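Local coordinates for putative ATP-grasp superfamily protein (Archaeoglobus fulgidus, PDB 3DF7) that is of unknown function but belongs to the ATP-grasp superfamily and probably binds ATP and a metal ion, at residues Ile41-Val45 / Leu55-Met60; Leu67-Phe73 / Ala91-Asn97; Leu84-Lys89 / Ser100-Ala106; Ser128-Leu132 / Ser152-Pro156; Ser257-Gly261 / Val273-Gln279. Residue numbers count along the deposited sequence, not the author numbering.

Interaction 1. Residues Ile41-Val45 / Leu55-Met60; sequences ITGFV and LPVDSM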
# COMPACT_ATOMS: atom_id res chain seq x y z
N ILE A 41 -1.70 14.87 -15.22
CA ILE A 41 -2.61 13.80 -14.82
C ILE A 41 -3.83 13.65 -15.71
O ILE A 41 -4.49 14.62 -16.06
CB ILE A 41 -3.11 14.02 -13.37
CG1 ILE A 41 -1.92 14.21 -12.42
CG2 ILE A 41 -3.93 12.82 -12.92
CD1 ILE A 41 -0.92 13.07 -12.44
N THR A 42 -4.11 12.41 -16.09
CA THR A 42 -5.28 12.10 -16.90
C THR A 42 -6.05 11.09 -16.06
O THR A 42 -5.46 10.42 -15.21
CB THR A 42 -4.91 11.44 -18.24
OG1 THR A 42 -4.26 10.19 -18.00
CG2 THR A 42 -3.99 12.35 -19.04
N GLY A 43 -7.35 10.99 -16.28
CA GLY A 43 -8.14 10.06 -15.50
C GLY A 43 -9.52 10.61 -15.19
O GLY A 43 -9.92 11.63 -15.75
N PHE A 44 -10.22 9.94 -14.28
CA PHE A 44 -11.57 10.32 -13.92
C PHE A 44 -11.87 9.91 -12.48
O PHE A 44 -11.12 9.14 -11.88
CB PHE A 44 -12.54 9.60 -14.85
CG PHE A 44 -12.32 8.11 -14.90
CD1 PHE A 44 -12.88 7.28 -13.94
CD2 PHE A 44 -11.46 7.55 -15.85
CE1 PHE A 44 -12.59 5.91 -13.92
CE2 PHE A 44 -11.16 6.19 -15.83
CZ PHE A 44 -11.73 5.37 -14.86
N VAL A 45 -12.96 10.44 -11.93
CA VAL A 45 -13.35 10.09 -10.57
C VAL A 45 -14.83 9.75 -10.53
O VAL A 45 -15.57 10.06 -11.46
CB VAL A 45 -13.07 11.25 -9.59
CG1 VAL A 45 -11.59 11.58 -9.59
CG2 VAL A 45 -13.90 12.48 -9.95
N LEU A 55 -10.69 16.78 -12.42
CA LEU A 55 -10.75 15.71 -13.40
C LEU A 55 -12.22 15.47 -13.74
O LEU A 55 -13.11 15.80 -12.95
CB LEU A 55 -10.15 14.43 -12.83
CG LEU A 55 -8.63 14.39 -12.61
CD1 LEU A 55 -8.24 13.16 -11.81
CD2 LEU A 55 -7.93 14.40 -13.97
N PRO A 56 -12.49 14.89 -14.92
CA PRO A 56 -13.88 14.64 -15.27
C PRO A 56 -14.43 13.44 -14.51
O PRO A 56 -13.66 12.64 -13.95
CB PRO A 56 -13.81 14.38 -16.77
CG PRO A 56 -12.49 13.68 -16.91
CD PRO A 56 -11.59 14.52 -16.02
N VAL A 57 -15.75 13.32 -14.49
CA VAL A 57 -16.42 12.21 -13.83
C VAL A 57 -16.65 11.16 -14.91
O VAL A 57 -17.07 11.49 -16.02
CB VAL A 57 -17.80 12.65 -13.26
CG1 VAL A 57 -18.56 11.45 -12.72
CG2 VAL A 57 -17.59 13.68 -12.16
N ASP A 58 -16.38 9.90 -14.60
CA ASP A 58 -16.59 8.84 -15.57
C ASP A 58 -16.61 7.49 -14.87
O ASP A 58 -16.31 7.39 -13.68
CB ASP A 58 -15.47 8.84 -16.63
CG ASP A 58 -15.92 8.28 -17.97
OD1 ASP A 58 -16.92 7.54 -18.01
OD2 ASP A 58 -15.26 8.58 -18.99
N SER A 59 -16.98 6.45 -15.61
CA SER A 59 -17.05 5.09 -15.10
C SER A 59 -15.76 4.35 -15.42
O SER A 59 -15.18 4.54 -16.49
CB SER A 59 -18.22 4.34 -15.73
OG SER A 59 -18.08 2.94 -15.57
N MSE A 60 -15.33 3.49 -14.51
CA MSE A 60 -14.13 2.71 -14.75
C MSE A 60 -14.31 1.84 -15.99
O MSE A 60 -13.34 1.38 -16.59
CB MSE A 60 -13.81 1.83 -13.53
CG MSE A 60 -14.86 0.76 -13.23
SE MSE A 60 -14.34 -0.30 -11.69
CE MSE A 60 -12.98 -1.40 -12.53
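A chain that has left an edge strand can still be held in place by a few backbone bonds and well-buried side chains, as F44, L55 and V45 demonstrate. V45 pairs with V57 in a single beta bridge (CA to CA 5.0 Å). V45 N donates to P56 O at 3.1 Å, and D58 N donates to V45 O at 3.2 Å. CA-H...O contacts join in, from F44 CA to P56 O (3.1 Å) and from V57 CA to V45 O (3.3 Å). F44, with chi1 in the p well, sets its ring against the backbone of D58 to M60: CD1 lies 3.4 Å from D58 O, CZ is 3.6 Å from M60 CA, and S59 O sits over one ring face. L55 points at the other segment, its CD2 3.8 Å from G43 O and its CD1 4.3 Å from V45 CG1. G43 adopts a positive phi with extended psi, a conformation that a CB would jam against the preceding carbonyl. The contact continues the edge strand 40-42 of the parallel sheet: L55 rests on F28 and F32 of helix 18-35, while F44 touches F5 and F7 of strand 3-8 and meets M63 and Y66 of helix 63-67.

Interaction 2. Residues Leu67-Phe73 / Ala91-Asn97; sequences LEKSDAF and AEKYCEN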
# COMPACT_ATOMS: atom_id res chain seq x y z
N LEU A 67 -6.46 5.17 -20.97
CA LEU A 67 -5.19 4.47 -21.12
C LEU A 67 -4.61 4.67 -22.52
O LEU A 67 -3.40 4.78 -22.69
CB LEU A 67 -5.37 2.97 -20.86
CG LEU A 67 -5.50 2.56 -19.39
CD1 LEU A 67 -5.98 1.12 -19.29
CD2 LEU A 67 -4.15 2.74 -18.71
N GLU A 68 -5.49 4.72 -23.52
CA GLU A 68 -5.08 4.90 -24.91
C GLU A 68 -4.42 6.25 -25.16
O GLU A 68 -3.70 6.43 -26.15
CB GLU A 68 -6.29 4.75 -25.84
CG GLU A 68 -7.04 3.43 -25.72
CD GLU A 68 -8.26 3.35 -26.62
OE1 GLU A 68 -9.06 4.31 -26.62
OE2 GLU A 68 -8.42 2.33 -27.31
N LYS A 69 -4.68 7.21 -24.28
CA LYS A 69 -4.12 8.55 -24.43
C LYS A 69 -3.07 8.90 -23.38
O LYS A 69 -2.66 10.05 -23.24
CB LYS A 69 -5.25 9.59 -24.37
CG LYS A 69 -6.34 9.39 -25.42
CD LYS A 69 -5.83 9.70 -26.82
CE LYS A 69 -6.92 9.52 -27.87
NZ LYS A 69 -7.37 8.10 -27.99
N SER A 70 -2.61 7.89 -22.64
CA SER A 70 -1.62 8.11 -21.59
C SER A 70 -0.23 7.59 -21.94
O SER A 70 -0.09 6.69 -22.76
CB SER A 70 -2.10 7.46 -20.29
OG SER A 70 -3.30 8.06 -19.84
N ASP A 71 0.79 8.16 -21.30
CA ASP A 71 2.17 7.75 -21.52
C ASP A 71 2.62 6.81 -20.41
O ASP A 71 3.56 6.04 -20.57
CB ASP A 71 3.09 8.97 -21.56
CG ASP A 71 2.80 9.88 -22.73
OD1 ASP A 71 2.84 9.40 -23.88
OD2 ASP A 71 2.51 11.08 -22.51
N ALA A 72 1.94 6.89 -19.27
CA ALA A 72 2.25 6.02 -18.14
C ALA A 72 1.00 5.87 -17.30
O ALA A 72 0.02 6.61 -17.48
CB ALA A 72 3.39 6.62 -17.30
N PHE A 73 1.01 4.91 -16.39
CA PHE A 73 -0.15 4.71 -15.53
C PHE A 73 0.30 4.26 -14.15
O PHE A 73 1.41 3.74 -13.98
CB PHE A 73 -1.12 3.68 -16.13
CG PHE A 73 -0.65 2.25 -16.03
CD1 PHE A 73 -0.84 1.52 -14.86
CD2 PHE A 73 -0.02 1.64 -17.11
CE1 PHE A 73 -0.40 0.19 -14.77
CE2 PHE A 73 0.41 0.31 -17.03
CZ PHE A 73 0.22 -0.41 -15.85
N ALA A 91 -3.96 -2.60 -17.91
CA ALA A 91 -3.24 -1.37 -18.20
C ALA A 91 -1.89 -1.59 -18.90
O ALA A 91 -1.51 -0.82 -19.78
CB ALA A 91 -3.03 -0.58 -16.91
N GLU A 92 -1.18 -2.65 -18.52
CA GLU A 92 0.12 -2.95 -19.11
C GLU A 92 0.10 -3.00 -20.63
O GLU A 92 1.11 -2.74 -21.28
CB GLU A 92 0.64 -4.29 -18.59
CG GLU A 92 0.93 -4.33 -17.10
CD GLU A 92 1.45 -5.67 -16.66
OE1 GLU A 92 0.84 -6.70 -17.05
OE2 GLU A 92 2.45 -5.71 -15.92
N LYS A 93 -1.05 -3.34 -21.20
CA LYS A 93 -1.20 -3.44 -22.64
C LYS A 93 -1.17 -2.08 -23.33
O LYS A 93 -1.07 -2.01 -24.56
CB LYS A 93 -2.53 -4.15 -22.96
CG LYS A 93 -2.80 -4.41 -24.44
CD LYS A 93 -1.91 -5.50 -25.04
CE LYS A 93 -0.51 -4.99 -25.38
NZ LYS A 93 0.34 -6.06 -25.95
N TYR A 94 -1.22 -1.00 -22.56
CA TYR A 94 -1.24 0.34 -23.13
C TYR A 94 -0.01 1.23 -23.00
O TYR A 94 0.50 1.73 -24.01
CB TYR A 94 -2.44 1.13 -22.60
CG TYR A 94 -3.76 0.53 -22.98
CD1 TYR A 94 -4.31 -0.52 -22.25
CD2 TYR A 94 -4.46 0.99 -24.10
CE1 TYR A 94 -5.51 -1.10 -22.62
CE2 TYR A 94 -5.67 0.40 -24.48
CZ TYR A 94 -6.18 -0.64 -23.73
OH TYR A 94 -7.37 -1.23 -24.11
N CYS A 95 0.47 1.43 -21.78
CA CYS A 95 1.63 2.30 -21.59
C CYS A 95 2.54 1.90 -20.43
O CYS A 95 2.31 0.88 -19.77
CB CYS A 95 1.16 3.74 -21.40
SG CYS A 95 -0.17 3.91 -20.19
N GLU A 96 3.57 2.71 -20.19
CA GLU A 96 4.53 2.43 -19.13
C GLU A 96 3.83 2.32 -17.78
O GLU A 96 2.89 3.05 -17.48
CB GLU A 96 5.59 3.53 -19.05
CG GLU A 96 6.76 3.16 -18.14
CD GLU A 96 7.65 4.34 -17.78
OE1 GLU A 96 8.04 5.10 -18.69
OE2 GLU A 96 7.97 4.49 -16.58
N ASN A 97 4.32 1.40 -16.96
CA ASN A 97 3.77 1.15 -15.63
C ASN A 97 4.71 1.73 -14.57
O ASN A 97 5.87 1.35 -14.49
CB ASN A 97 3.64 -0.36 -15.43
CG ASN A 97 2.92 -0.73 -14.15
OD1 ASN A 97 2.59 0.13 -13.33
ND2 ASN A 97 2.67 -2.02 -13.97
O HOH W 1 6.38 6.79 -20.12
O HOH W 2 4.33 4.76 -22.77
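F73 N donates to E96 O at 2.9 Å, the firmest polar link between the two segments; the companion bond, from E96 N to D71 O at 3.4 Å, is weak. Two waters donate to D71 O; one also donates to E96 OE1, with the water oxygen 2.8 Å from E96 OE1, and the other accepts weakly from E96 N. The backbone bonds belong to a short parallel ladder in which A72 pairs with E96 and F73 with N97. Packing takes over outward from there. The F73 ring is sandwiched, with A91 CB 3.3 Å from its centroid over one face and N97 CA 4.0 Å from it over the opposite face, while C95 SG approaches its edge at 5.2 Å from the centroid. Farther out, L67 CB lies over the Y94 ring, 3.6 Å from Y94 CG, and L67 CD2 meets A91 CB at 3.9 Å. With its two strands paired in parallel, the run of strand 72-76, helix 83-92 and strand 96-97 is a beta-alpha-beta crossover, the repeating unit of the parallel, Rossmann-like sheet expected in a pre-ATP-grasp domain.

Interaction 3. Residues Leu84-Lys89 / Ser100-Ala106; sequences LYTLTK and SSSRAIA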
# COMPACT_ATOMS: atom_id res chain seq x y z
N LEU A 84 -6.36 -5.82 -8.09
CA LEU A 84 -5.17 -5.06 -8.45
C LEU A 84 -4.49 -5.74 -9.62
O LEU A 84 -4.03 -5.10 -10.57
CB LEU A 84 -4.21 -4.96 -7.26
CG LEU A 84 -2.88 -4.26 -7.56
CD1 LEU A 84 -3.14 -2.81 -7.94
CD2 LEU A 84 -1.96 -4.34 -6.35
N TYR A 85 -4.42 -7.07 -9.56
CA TYR A 85 -3.80 -7.86 -10.61
C TYR A 85 -4.46 -7.64 -11.97
O TYR A 85 -3.79 -7.28 -12.95
CB TYR A 85 -3.87 -9.35 -10.25
CG TYR A 85 -3.51 -10.26 -11.40
CD1 TYR A 85 -2.19 -10.44 -11.80
CD2 TYR A 85 -4.51 -10.92 -12.13
CE1 TYR A 85 -1.86 -11.24 -12.89
CE2 TYR A 85 -4.19 -11.72 -13.22
CZ TYR A 85 -2.87 -11.88 -13.59
OH TYR A 85 -2.56 -12.67 -14.68
N THR A 86 -5.78 -7.84 -12.05
CA THR A 86 -6.48 -7.70 -13.31
C THR A 86 -6.43 -6.28 -13.88
O THR A 86 -6.26 -6.10 -15.09
CB THR A 86 -7.95 -8.16 -13.19
OG1 THR A 86 -8.67 -7.32 -12.28
CG2 THR A 86 -8.00 -9.59 -12.68
N LEU A 87 -6.56 -5.28 -13.02
CA LEU A 87 -6.53 -3.90 -13.47
C LEU A 87 -5.16 -3.57 -14.05
O LEU A 87 -5.05 -2.94 -15.10
CB LEU A 87 -6.86 -2.95 -12.32
CG LEU A 87 -8.30 -3.00 -11.82
CD1 LEU A 87 -8.44 -2.16 -10.56
CD2 LEU A 87 -9.25 -2.50 -12.91
N THR A 88 -4.11 -4.00 -13.36
CA THR A 88 -2.75 -3.74 -13.82
C THR A 88 -2.44 -4.47 -15.12
O THR A 88 -1.87 -3.90 -16.05
CB THR A 88 -1.71 -4.15 -12.75
OG1 THR A 88 -2.00 -3.47 -11.52
CG2 THR A 88 -0.31 -3.79 -13.22
N LYS A 89 -2.83 -5.74 -15.19
CA LYS A 89 -2.59 -6.55 -16.38
C LYS A 89 -3.25 -5.89 -17.60
O LYS A 89 -2.70 -5.91 -18.70
CB LYS A 89 -3.16 -7.95 -16.17
CG LYS A 89 -2.81 -8.94 -17.28
CD LYS A 89 -3.37 -10.31 -16.97
CE LYS A 89 -3.06 -11.31 -18.08
NZ LYS A 89 -3.68 -12.63 -17.80
N SER A 100 4.15 -1.98 -10.03
CA SER A 100 4.64 -3.34 -10.26
C SER A 100 3.93 -4.08 -11.39
O SER A 100 2.78 -3.79 -11.72
CB SER A 100 4.51 -4.16 -8.97
OG SER A 100 5.35 -3.64 -7.95
N SER A 101 4.63 -5.05 -11.99
CA SER A 101 4.07 -5.84 -13.08
C SER A 101 2.96 -6.75 -12.58
O SER A 101 2.94 -7.13 -11.40
CB SER A 101 5.15 -6.71 -13.73
OG SER A 101 5.48 -7.81 -12.90
N SER A 102 2.02 -7.11 -13.45
CA SER A 102 0.92 -7.98 -13.06
C SER A 102 1.48 -9.33 -12.62
O SER A 102 0.92 -10.00 -11.75
CB SER A 102 -0.07 -8.17 -14.22
OG SER A 102 0.54 -8.76 -15.34
N ARG A 103 2.60 -9.73 -13.23
CA ARG A 103 3.25 -10.99 -12.89
C ARG A 103 3.62 -11.01 -11.40
O ARG A 103 3.33 -11.97 -10.69
CB ARG A 103 4.51 -11.16 -13.75
CG ARG A 103 5.25 -12.47 -13.55
CD ARG A 103 6.46 -12.61 -14.49
NE ARG A 103 7.70 -12.03 -13.96
CZ ARG A 103 7.98 -10.73 -13.93
NH1 ARG A 103 7.12 -9.83 -14.38
NH2 ARG A 103 9.15 -10.32 -13.44
N ALA A 104 4.26 -9.94 -10.95
CA ALA A 104 4.66 -9.83 -9.55
C ALA A 104 3.45 -9.70 -8.62
O ALA A 104 3.43 -10.28 -7.54
CB ALA A 104 5.57 -8.62 -9.38
N ILE A 105 2.45 -8.95 -9.06
CA ILE A 105 1.24 -8.74 -8.27
C ILE A 105 0.46 -10.04 -8.08
O ILE A 105 -0.19 -10.23 -7.05
CB ILE A 105 0.35 -7.65 -8.93
CG1 ILE A 105 1.08 -6.30 -8.87
CG2 ILE A 105 -1.01 -7.56 -8.23
CD1 ILE A 105 0.39 -5.16 -9.61
N ALA A 106 0.52 -10.94 -9.05
CA ALA A 106 -0.19 -12.21 -8.93
C ALA A 106 0.38 -13.00 -7.76
O ALA A 106 -0.34 -13.74 -7.09
CB ALA A 106 -0.07 -13.00 -10.23
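Two consecutive helices of the N-terminal alpha/beta region pack side by side and antiparallel here: the axes of the short segments 84-89 and 102-106 approach to 8.8 Å, and their directions differ by 173°. The backbones come nearest at S102, where S102 CA lies 5.0 Å from K89 CA and S102 CB touches K89 CB at 3.7 Å. I105 supplies the apolar bulk, with CG2 3.9 Å from both L84 CG and Y85 CB, and CD1 3.5 Å from T88 OG1. That hydroxyl donates to L84 O at 2.8 Å, so it has a partner within its own helix although I105 CD1 lies against it. The arrangement follows the beta-alpha-beta unit of the pre-ATP-grasp domain: the chain leaves strand 96-97 and enters helix 102-108 through a textbook N-cap, in which S101 OG accepts from A104 N at 3.1 Å. Y85, with chi1 near 168°, swings its ring across the gap, bringing CD1 to 3.1 Å from S102 O at the ring edge and CE1 to 3.7 Å from A106 CB. No hydrogen bond crosses between the segments, but S102 OG bonds to E92 farther along the first helix. Just ahead of the cap, T88 CG2 rests 3.4 Å from S100 O, while S100 OG is bound by the backbone N of N227.

Interaction 4. Residues Ser128-Leu132 / Ser152-Pro156; sequences SLRPL and SDEVP
Both segments are irregular loop at the contact. Between L129 and P131 on one side and D153 and V155 on the other they run antiparallel, with end-to-end directions 175° apart. The register pairs R130 with V155 (CA to CA 5.6 Å) and P131 with E154 (CA to CA 6.0 Å), yet no hydrogen bond joins them. In the first segment S128 is extended, L129 bends the chain (phi/psi -99/1), R130 returns to an extended form (-136/167), and P131 takes -51/144. S128, chi1 t, closes an ST turn in which its OG accepts from R130 N at 3.2 Å. In the second, D153 turns at -72/-33, E154 and V155 are extended, and S152 OG donates to E154 O at 2.7 Å. V155, chi1 t, is the centrepiece: CG2 lies 3.5 Å from both R130 C and P131 N and 3.7 Å from P131 CD, while CG1 is 3.6 Å from L129 O. The P131 ring, C-gamma exo, brings CG to 3.4 Å from D153 O. Such loop-to-loop contact borders the small three-stranded antiparallel sheet of the ATP-grasp region, where P131 also touches F136, and V155 touches A161. Both serine bonds stay within their own segments, so contact is van der Waals, mainly V155 and P131 against each other and against backbone atoms, over a modest 192 Å² at the surface.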
# COMPACT_ATOMS: atom_id res chain seq x y z
N SER A 128 0.42 -22.09 6.71
CA SER A 128 -0.15 -23.35 6.25
C SER A 128 -1.57 -23.17 5.72
O SER A 128 -2.16 -22.10 5.86
CB SER A 128 -0.16 -24.36 7.41
OG SER A 128 -0.67 -25.62 6.99
N LEU A 129 -2.10 -24.21 5.09
CA LEU A 129 -3.46 -24.17 4.56
C LEU A 129 -4.39 -24.86 5.55
O LEU A 129 -5.60 -24.98 5.33
CB LEU A 129 -3.53 -24.85 3.19
CG LEU A 129 -2.75 -24.14 2.06
CD1 LEU A 129 -2.75 -24.99 0.80
CD2 LEU A 129 -3.40 -22.79 1.78
N ARG A 130 -3.81 -25.34 6.65
CA ARG A 130 -4.54 -26.01 7.71
C ARG A 130 -4.06 -25.48 9.05
O ARG A 130 -3.04 -24.79 9.12
CB ARG A 130 -4.33 -27.53 7.60
CG ARG A 130 -5.13 -28.14 6.45
CD ARG A 130 -4.96 -29.64 6.34
NE ARG A 130 -5.85 -30.20 5.33
CZ ARG A 130 -5.85 -31.47 4.96
NH1 ARG A 130 -5.01 -32.32 5.52
NH2 ARG A 130 -6.70 -31.90 4.04
N PRO A 131 -4.78 -25.78 10.14
CA PRO A 131 -4.37 -25.29 11.46
C PRO A 131 -2.91 -25.59 11.80
O PRO A 131 -2.37 -26.63 11.41
CB PRO A 131 -5.34 -26.00 12.41
CG PRO A 131 -6.59 -26.06 11.58
CD PRO A 131 -6.06 -26.51 10.24
N LEU A 132 -2.27 -24.66 12.50
CA LEU A 132 -0.88 -24.82 12.91
C LEU A 132 -0.85 -25.18 14.39
O LEU A 132 -1.80 -24.91 15.12
CB LEU A 132 -0.11 -23.51 12.70
CG LEU A 132 0.16 -23.09 11.25
CD1 LEU A 132 0.60 -21.63 11.21
CD2 LEU A 132 1.23 -24.00 10.66
N SER A 152 -9.12 -18.54 15.01
CA SER A 152 -10.08 -19.53 14.54
C SER A 152 -9.49 -20.91 14.74
O SER A 152 -8.31 -21.13 14.49
CB SER A 152 -10.40 -19.30 13.06
OG SER A 152 -11.33 -20.26 12.59
N ASP A 153 -10.31 -21.85 15.20
CA ASP A 153 -9.82 -23.21 15.41
C ASP A 153 -9.58 -23.90 14.08
O ASP A 153 -8.67 -24.71 13.95
CB ASP A 153 -10.82 -24.00 16.24
CG ASP A 153 -11.06 -23.39 17.61
OD1 ASP A 153 -11.58 -22.26 17.67
OD2 ASP A 153 -10.71 -24.04 18.62
N GLU A 154 -10.39 -23.56 13.08
CA GLU A 154 -10.25 -24.17 11.76
C GLU A 154 -9.88 -23.14 10.70
O GLU A 154 -10.03 -21.94 10.90
CB GLU A 154 -11.55 -24.86 11.36
CG GLU A 154 -11.96 -26.01 12.27
CD GLU A 154 -10.91 -27.10 12.35
OE1 GLU A 154 -10.49 -27.61 11.29
OE2 GLU A 154 -10.50 -27.45 13.47
N VAL A 155 -9.38 -23.63 9.57
CA VAL A 155 -9.01 -22.75 8.47
C VAL A 155 -10.06 -22.91 7.37
O VAL A 155 -10.12 -23.95 6.70
CB VAL A 155 -7.63 -23.11 7.88
CG1 VAL A 155 -7.29 -22.15 6.74
CG2 VAL A 155 -6.57 -23.06 8.97
N PRO A 156 -10.90 -21.89 7.16
CA PRO A 156 -11.92 -22.01 6.11
C PRO A 156 -11.30 -22.00 4.72
O PRO A 156 -10.18 -21.52 4.53
CB PRO A 156 -12.81 -20.79 6.36
CG PRO A 156 -11.85 -19.78 6.89
CD PRO A 156 -11.01 -20.60 7.86

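Interaction 5. Residues Ser257-Gly261 / Val273-Gln279; sequences SRAYG and VKHVRRQ
S257 lies in helix 256-260, and its carbonyl O accepts from G261 N at 2.8 Å. R258 (chi1 m, chi2 t), its CA-to-CB bond sideways, ends near Q279, and its guanidinium forms a long, weak ion pair with D303. A259 stands opposite R277 (CA to CA 4.6 Å): A259 O accepts from R277 N at 2.8 Å, A259 CA makes a CA-H...O contact with R277 O at 3.2 Å, and A259 CB packs on Q279 CG at 3.7 Å. Y260, at phi/psi -118/-9 and chi1 m, lies beside H275 (chi1 p; CA to CA 5.0 Å). Its O accepts from K274 N at 2.8 Å and H275 N at 3.2 Å; Y260 CB meets V273 CG1 at 3.7 Å, and the hydroxyl bonds to S184. G261, at 74/20, a positive phi that favours glycine, ends the helix next to K274 (CA to CA 5.1 Å); a CB would collide with H275 CD2. A water donates to G261 O at 2.8 Å and accepts weakly from K274 NZ. This is a helix C-terminus met by a chain that bends at K274 (-100/-28) and is extended from H275 to R277, before strand 279-285. Carbonyls of A259 and Y260 find NH donors in 273-279, so the polar part of the junction is carried by backbone bonds.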
# COMPACT_ATOMS: atom_id res chain seq x y z
N SER A 257 4.40 14.25 2.62
CA SER A 257 4.58 15.70 2.46
C SER A 257 4.81 16.42 3.79
O SER A 257 5.74 17.21 3.91
CB SER A 257 3.38 16.32 1.75
OG SER A 257 3.37 15.97 0.38
N ARG A 258 3.96 16.14 4.77
CA ARG A 258 4.10 16.77 6.08
C ARG A 258 5.31 16.23 6.83
O ARG A 258 6.09 17.01 7.38
CB ARG A 258 2.83 16.56 6.91
CG ARG A 258 1.66 17.44 6.48
CD ARG A 258 0.35 16.99 7.11
NE ARG A 258 0.39 17.04 8.57
CZ ARG A 258 -0.09 18.03 9.31
NH1 ARG A 258 -0.67 19.08 8.73
NH2 ARG A 258 0.00 17.98 10.63
N ALA A 259 5.48 14.92 6.85
CA ALA A 259 6.60 14.31 7.56
C ALA A 259 7.98 14.59 6.98
O ALA A 259 8.93 14.84 7.72
CB ALA A 259 6.39 12.81 7.68
N TYR A 260 8.10 14.56 5.65
CA TYR A 260 9.40 14.73 5.01
C TYR A 260 9.60 15.92 4.09
O TYR A 260 10.73 16.19 3.66
CB TYR A 260 9.73 13.45 4.23
CG TYR A 260 9.66 12.19 5.06
CD1 TYR A 260 10.38 12.07 6.25
CD2 TYR A 260 8.89 11.11 4.64
CE1 TYR A 260 10.33 10.90 6.99
CE2 TYR A 260 8.84 9.93 5.38
CZ TYR A 260 9.57 9.83 6.56
OH TYR A 260 9.53 8.67 7.30
N GLY A 261 8.52 16.62 3.77
CA GLY A 261 8.63 17.75 2.87
C GLY A 261 8.84 17.25 1.46
O GLY A 261 9.32 17.98 0.59
N VAL A 273 14.58 13.78 1.22
CA VAL A 273 13.81 14.32 2.33
C VAL A 273 14.30 15.74 2.61
O VAL A 273 15.49 16.02 2.54
CB VAL A 273 14.00 13.44 3.58
CG1 VAL A 273 13.33 14.07 4.79
CG2 VAL A 273 13.40 12.06 3.32
N LYS A 274 13.36 16.63 2.93
CA LYS A 274 13.69 18.03 3.22
C LYS A 274 13.74 18.30 4.72
O LYS A 274 14.44 19.20 5.17
CB LYS A 274 12.67 18.96 2.56
CG LYS A 274 12.66 18.89 1.04
CD LYS A 274 14.00 19.30 0.46
CE LYS A 274 13.97 19.24 -1.06
NZ LYS A 274 12.91 20.13 -1.62
N HIS A 275 12.97 17.53 5.48
CA HIS A 275 12.92 17.66 6.92
C HIS A 275 12.29 16.41 7.51
O HIS A 275 11.84 15.54 6.78
CB HIS A 275 12.10 18.89 7.35
CG HIS A 275 10.66 18.85 6.93
ND1 HIS A 275 9.75 17.95 7.44
CD2 HIS A 275 9.97 19.63 6.06
CE1 HIS A 275 8.56 18.17 6.90
NE2 HIS A 275 8.67 19.19 6.06
N VAL A 276 12.29 16.32 8.83
CA VAL A 276 11.68 15.19 9.50
C VAL A 276 10.79 15.74 10.60
O VAL A 276 11.27 16.33 11.56
CB VAL A 276 12.73 14.23 10.10
CG1 VAL A 276 12.03 13.06 10.80
CG2 VAL A 276 13.63 13.71 9.00
N ARG A 277 9.48 15.56 10.42
CA ARG A 277 8.48 16.03 11.37
C ARG A 277 7.51 14.87 11.53
O ARG A 277 6.59 14.70 10.74
CB ARG A 277 7.76 17.25 10.78
CG ARG A 277 6.78 17.96 11.71
CD ARG A 277 6.05 19.04 10.93
NE ARG A 277 7.00 19.87 10.19
CZ ARG A 277 6.71 20.50 9.05
NH1 ARG A 277 5.50 20.40 8.52
NH2 ARG A 277 7.65 21.22 8.44
N ARG A 278 7.74 14.05 12.56
CA ARG A 278 6.91 12.88 12.80
C ARG A 278 5.41 13.14 12.78
O ARG A 278 4.90 14.03 13.47
CB ARG A 278 7.31 12.20 14.11
CG ARG A 278 6.53 10.93 14.41
CD ARG A 278 7.12 10.15 15.59
NE ARG A 278 8.29 9.37 15.18
CZ ARG A 278 9.52 9.58 15.62
NH1 ARG A 278 9.78 10.55 16.48
NH2 ARG A 278 10.51 8.79 15.20
N GLN A 279 4.71 12.34 11.99
CA GLN A 279 3.26 12.46 11.83
C GLN A 279 2.54 11.20 12.28
O GLN A 279 3.10 10.11 12.27
CB GLN A 279 2.92 12.68 10.35
CG GLN A 279 3.55 13.90 9.73
CD GLN A 279 3.03 15.16 10.34
OE1 GLN A 279 3.80 15.98 10.87
NE2 GLN A 279 1.72 15.34 10.29
O HOH W 3 5.83 19.86 4.39
O HOH W 4 10.46 17.80 -1.97

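Along the chain, interaction 1 closes before interaction 2 opens, interactions 2 and 3 interleave, and interactions 4 and 5 follow in series. The first three form a cluster. Interactions 1 and 2 have centres 15 Å apart, serve the same parallel sheet and meet through a probable hydrogen bond, T42 OG1 to S70 OG at 3.0 Å; interactions 2 and 3, centres 14 Å apart, share helix 83-92. Interaction 4 stands off on the three-stranded sheet, its centre 28 Å from that of interaction 3, and interaction 5 borders the eight-stranded antiparallel sheet, its centre 42 Å from that of interaction 4. The contacts thus sample three sheets of a multi-part fold, consistent with ATP-grasp architecture.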